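Local coordinates for protein transcriptional repressor of the blcABC operon (Agrobacterium tumefaciens, PDB 3MQ0) that probably binds DNA through a helix-turn-helix domain to repress transcription of the blcABC operon, under regulation by oligomerization, at residues E216-A224 / G235-A245. Sequence-based numbering, arbitrary orientation.
Sequences EGMLCIGAA and GIAISLIRSEA
Two donors grip G217 O. R242 N reaches it at 3.0 Å, nearly straight at its hydrogen (174°) but from 41° above the carbonyl plane. A water donates to G217 O at 3.1 Å; the same water accepts a hydrogen bond from S243 N, tying the residue just before strand 218-226 to the 3-10 turn after strand 232-241. From there antiparallel pairing is regular: L219 with L240, I221 with I238 and A223 with I236 each exchange two N-H...O bonds, the shortest from A223 N to I236 O at 2.8 Å. Between them, C220 CA and G222 CA approach I238 O and I236 O as CA-H...O contacts.

Apolar side chains line one face. L219 and L240 lie side by side, L219 CD2 4.0 Å from L240 CD1; I238, with chi1 59°, sets CG1 between its backbone N and carbonyl carbon, bringing CG1 within 3.9 Å of I221 CB. R242 CB rests 3.9 Å from L219 CB, and beyond it the chain bends at chi2 and chi3 on its way to the guanidinium. On the other face C220 SG lies 3.2 Å from S239 OG.

This hairpin is interior to the six-stranded sheet of the IclR-type, GAF-fold domain, between strands 120-127 and 208-211; helix 247-267 packs on L219, I221 and A223, helix 159-165 on C220 and A237.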
loop_
_atom_site.group_PDB
_atom_site.type_symbol
_atom_site.label_atom_id
_atom_site.label_comp_id
_atom_site.label_asym_id
_atom_site.label_seq_id
_atom_site.Cartn_x
_atom_site.Cartn_y
_atom_site.Cartn_z
ATOM N N GLU B 216 18.435 -1.488 -38.553
ATOM C CA GLU B 216 17.864 -0.949 -39.774
ATOM C C GLU B 216 16.713 -1.842 -40.228
ATOM O O GLU B 216 16.821 -3.072 -40.220
ATOM C CB GLU B 216 18.937 -0.831 -40.856
ATOM C CG GLU B 216 20.218 -0.188 -40.347
ATOM C CD GLU B 216 20.894 0.679 -41.390
ATOM O OE1 GLU B 216 21.281 0.142 -42.451
ATOM O OE2 GLU B 216 21.028 1.899 -41.148
ATOM N N GLY B 217 15.604 -1.216 -40.593
ATOM C CA GLY B 217 14.439 -1.938 -41.062
ATOM C C GLY B 217 13.506 -2.437 -39.971
ATOM O O GLY B 217 12.453 -2.991 -40.270
ATOM N N MET B 218 13.887 -2.258 -38.711
ATOM C CA MET B 218 13.023 -2.657 -37.604
ATOM C C MET B 218 12.350 -1.437 -37.022
ATOM O O MET B 218 13.008 -0.447 -36.709
ATOM C CB MET B 218 13.802 -3.380 -36.502
ATOM C CG MET B 218 12.933 -3.796 -35.307
ATOM S SD MET B 218 13.720 -4.887 -34.084
ATOM C CE MET B 218 14.844 -3.750 -33.294
ATOM N N LEU B 219 11.035 -1.521 -36.872
ATOM C CA LEU B 219 10.253 -0.464 -36.244
ATOM C C LEU B 219 9.617 -0.998 -34.966
ATOM O O LEU B 219 9.046 -2.084 -34.982
ATOM C CB LEU B 219 9.171 -0.014 -37.227
ATOM C CG LEU B 219 7.958 0.673 -36.620
ATOM C CD1 LEU B 219 8.327 2.101 -36.377
ATOM C CD2 LEU B 219 6.775 0.565 -37.578
ATOM N N CYS B 220 9.746 -0.267 -33.855
ATOM C CA CYS B 220 9.085 -0.646 -32.615
ATOM C C CYS B 220 8.148 0.457 -32.126
ATOM O O CYS B 220 8.390 1.648 -32.347
ATOM C CB CYS B 220 10.092 -0.966 -31.505
ATOM S SG CYS B 220 11.409 -2.090 -32.041
ATOM N N ILE B 221 7.086 0.042 -31.450
ATOM C CA ILE B 221 6.118 0.961 -30.873
ATOM C C ILE B 221 6.010 0.622 -29.394
ATOM O O ILE B 221 5.820 -0.554 -29.053
ATOM C CB ILE B 221 4.749 0.752 -31.537
ATOM C CG1 ILE B 221 4.907 0.909 -33.052
ATOM C CG2 ILE B 221 3.737 1.731 -30.979
ATOM C CD1 ILE B 221 3.701 0.454 -33.849
ATOM N N GLY B 222 6.130 1.626 -28.516
ATOM C CA GLY B 222 6.193 1.357 -27.081
ATOM C C GLY B 222 5.122 2.035 -26.254
ATOM O O GLY B 222 4.589 3.062 -26.660
ATOM N N ALA B 223 4.804 1.456 -25.097
ATOM C CA ALA B 223 3.887 2.080 -24.148
ATOM C C ALA B 223 4.314 1.778 -22.714
ATOM O O ALA B 223 5.053 0.826 -22.458
ATOM C CB ALA B 223 2.461 1.587 -24.375
ATOM N N ALA B 224 3.827 2.576 -21.772
ATOM C CA ALA B 224 4.251 2.453 -20.389
ATOM C C ALA B 224 3.311 1.569 -19.571
ATOM O O ALA B 224 2.096 1.637 -19.709
ATOM C CB ALA B 224 4.334 3.832 -19.740
ATOM N N GLY B 235 8.095 -1.165 -19.497
ATOM C CA GLY B 235 7.664 -0.760 -20.827
ATOM C C GLY B 235 7.270 -1.989 -21.623
ATOM O O GLY B 235 7.814 -3.077 -21.423
ATOM N N ILE B 236 6.307 -1.828 -22.516
ATOM C CA ILE B 236 5.955 -2.884 -23.443
ATOM C C ILE B 236 6.115 -2.343 -24.862
ATOM O O ILE B 236 5.816 -1.164 -25.115
ATOM C CB ILE B 236 4.526 -3.406 -23.199
ATOM C CG1 ILE B 236 4.196 -4.543 -24.151
ATOM C CG2 ILE B 236 3.469 -2.303 -23.361
ATOM C CD1 ILE B 236 2.806 -5.158 -23.878
ATOM N N ALA B 237 6.602 -3.174 -25.779
ATOM C CA ALA B 237 6.731 -2.718 -27.170
ATOM C C ALA B 237 6.364 -3.820 -28.138
ATOM O O ALA B 237 6.512 -4.995 -27.838
ATOM C CB ALA B 237 8.169 -2.238 -27.451
ATOM N N ILE B 238 5.908 -3.434 -29.315
ATOM C CA ILE B 238 5.807 -4.399 -30.390
ATOM C C ILE B 238 6.850 -4.022 -31.426
ATOM O O ILE B 238 7.189 -2.846 -31.581
ATOM C CB ILE B 238 4.403 -4.440 -31.008
ATOM C CG1 ILE B 238 4.024 -3.071 -31.566
ATOM C CG2 ILE B 238 3.373 -4.897 -29.962
ATOM C CD1 ILE B 238 2.576 -3.004 -32.057
ATOM N N SER B 239 7.358 -5.008 -32.135
ATOM C CA SER B 239 8.326 -4.853 -33.194
ATOM C C SER B 239 7.808 -5.419 -34.514
ATOM O O SER B 239 7.227 -6.427 -34.521
ATOM C CB SER B 239 9.593 -5.615 -32.844
ATOM O OG SER B 239 10.182 -5.052 -31.728
ATOM N N LEU B 240 8.077 -4.720 -35.598
ATOM C CA LEU B 240 7.668 -5.204 -36.911
ATOM C C LEU B 240 8.611 -4.668 -37.969
ATOM O O LEU B 240 9.472 -3.830 -37.682
ATOM C CB LEU B 240 6.231 -4.776 -37.226
ATOM C CG LEU B 240 5.928 -3.283 -37.089
ATOM C CD1 LEU B 240 4.850 -2.869 -38.066
ATOM C CD2 LEU B 240 5.495 -2.963 -35.653
ATOM N N ILE B 241 8.457 -5.161 -39.194
ATOM C CA ILE B 241 9.235 -4.660 -40.315
ATOM C C ILE B 241 8.705 -3.287 -40.740
ATOM O O ILE B 241 7.530 -3.144 -41.081
ATOM C CB ILE B 241 9.172 -5.631 -41.502
ATOM C CG1 ILE B 241 9.779 -6.975 -41.105
ATOM C CG2 ILE B 241 9.882 -5.037 -42.715
ATOM C CD1 ILE B 241 11.233 -6.881 -40.681
ATOM N N ARG B 242 9.581 -2.286 -40.723
ATOM C CA ARG B 242 9.200 -0.898 -41.004
ATOM C C ARG B 242 8.555 -0.721 -42.376
ATOM O O ARG B 242 7.508 -0.091 -42.503
ATOM C CB ARG B 242 10.420 0.020 -40.884
ATOM C CG ARG B 242 10.440 1.197 -41.864
ATOM C CD ARG B 242 9.708 2.432 -41.328
ATOM N NE ARG B 242 8.282 2.453 -41.661
ATOM C CZ ARG B 242 7.499 3.521 -41.522
ATOM N NH1 ARG B 242 8.001 4.659 -41.061
ATOM N NH2 ARG B 242 6.215 3.458 -41.849
ATOM N N SER B 243 9.184 -1.283 -43.401
ATOM C CA SER B 243 8.715 -1.123 -44.774
ATOM C C SER B 243 7.321 -1.710 -44.975
ATOM O O SER B 243 6.753 -1.632 -46.061
ATOM C CB SER B 243 9.695 -1.794 -45.734
ATOM O OG SER B 243 9.832 -3.175 -45.438
ATOM N N GLU B 244 6.769 -2.291 -43.919
ATOM C CA GLU B 244 5.521 -3.034 -44.018
ATOM C C GLU B 244 4.349 -2.320 -43.332
ATOM O O GLU B 244 3.249 -2.868 -43.228
ATOM C CB GLU B 244 5.734 -4.430 -43.422
ATOM C CG GLU B 244 4.538 -5.362 -43.455
ATOM C CD GLU B 244 4.935 -6.806 -43.205
ATOM O OE1 GLU B 244 5.723 -7.347 -44.010
ATOM O OE2 GLU B 244 4.467 -7.394 -42.205
ATOM N N ALA B 245 4.575 -1.089 -42.886
ATOM C CA ALA B 245 3.554 -0.364 -42.129
ATOM C C ALA B 245 3.442 1.103 -42.527
ATOM O O ALA B 245 4.429 1.830 -42.504
ATOM C CB ALA B 245 3.843 -0.473 -40.628
HETATM O O HOH W 1 11.730 -2.470 -43.264
#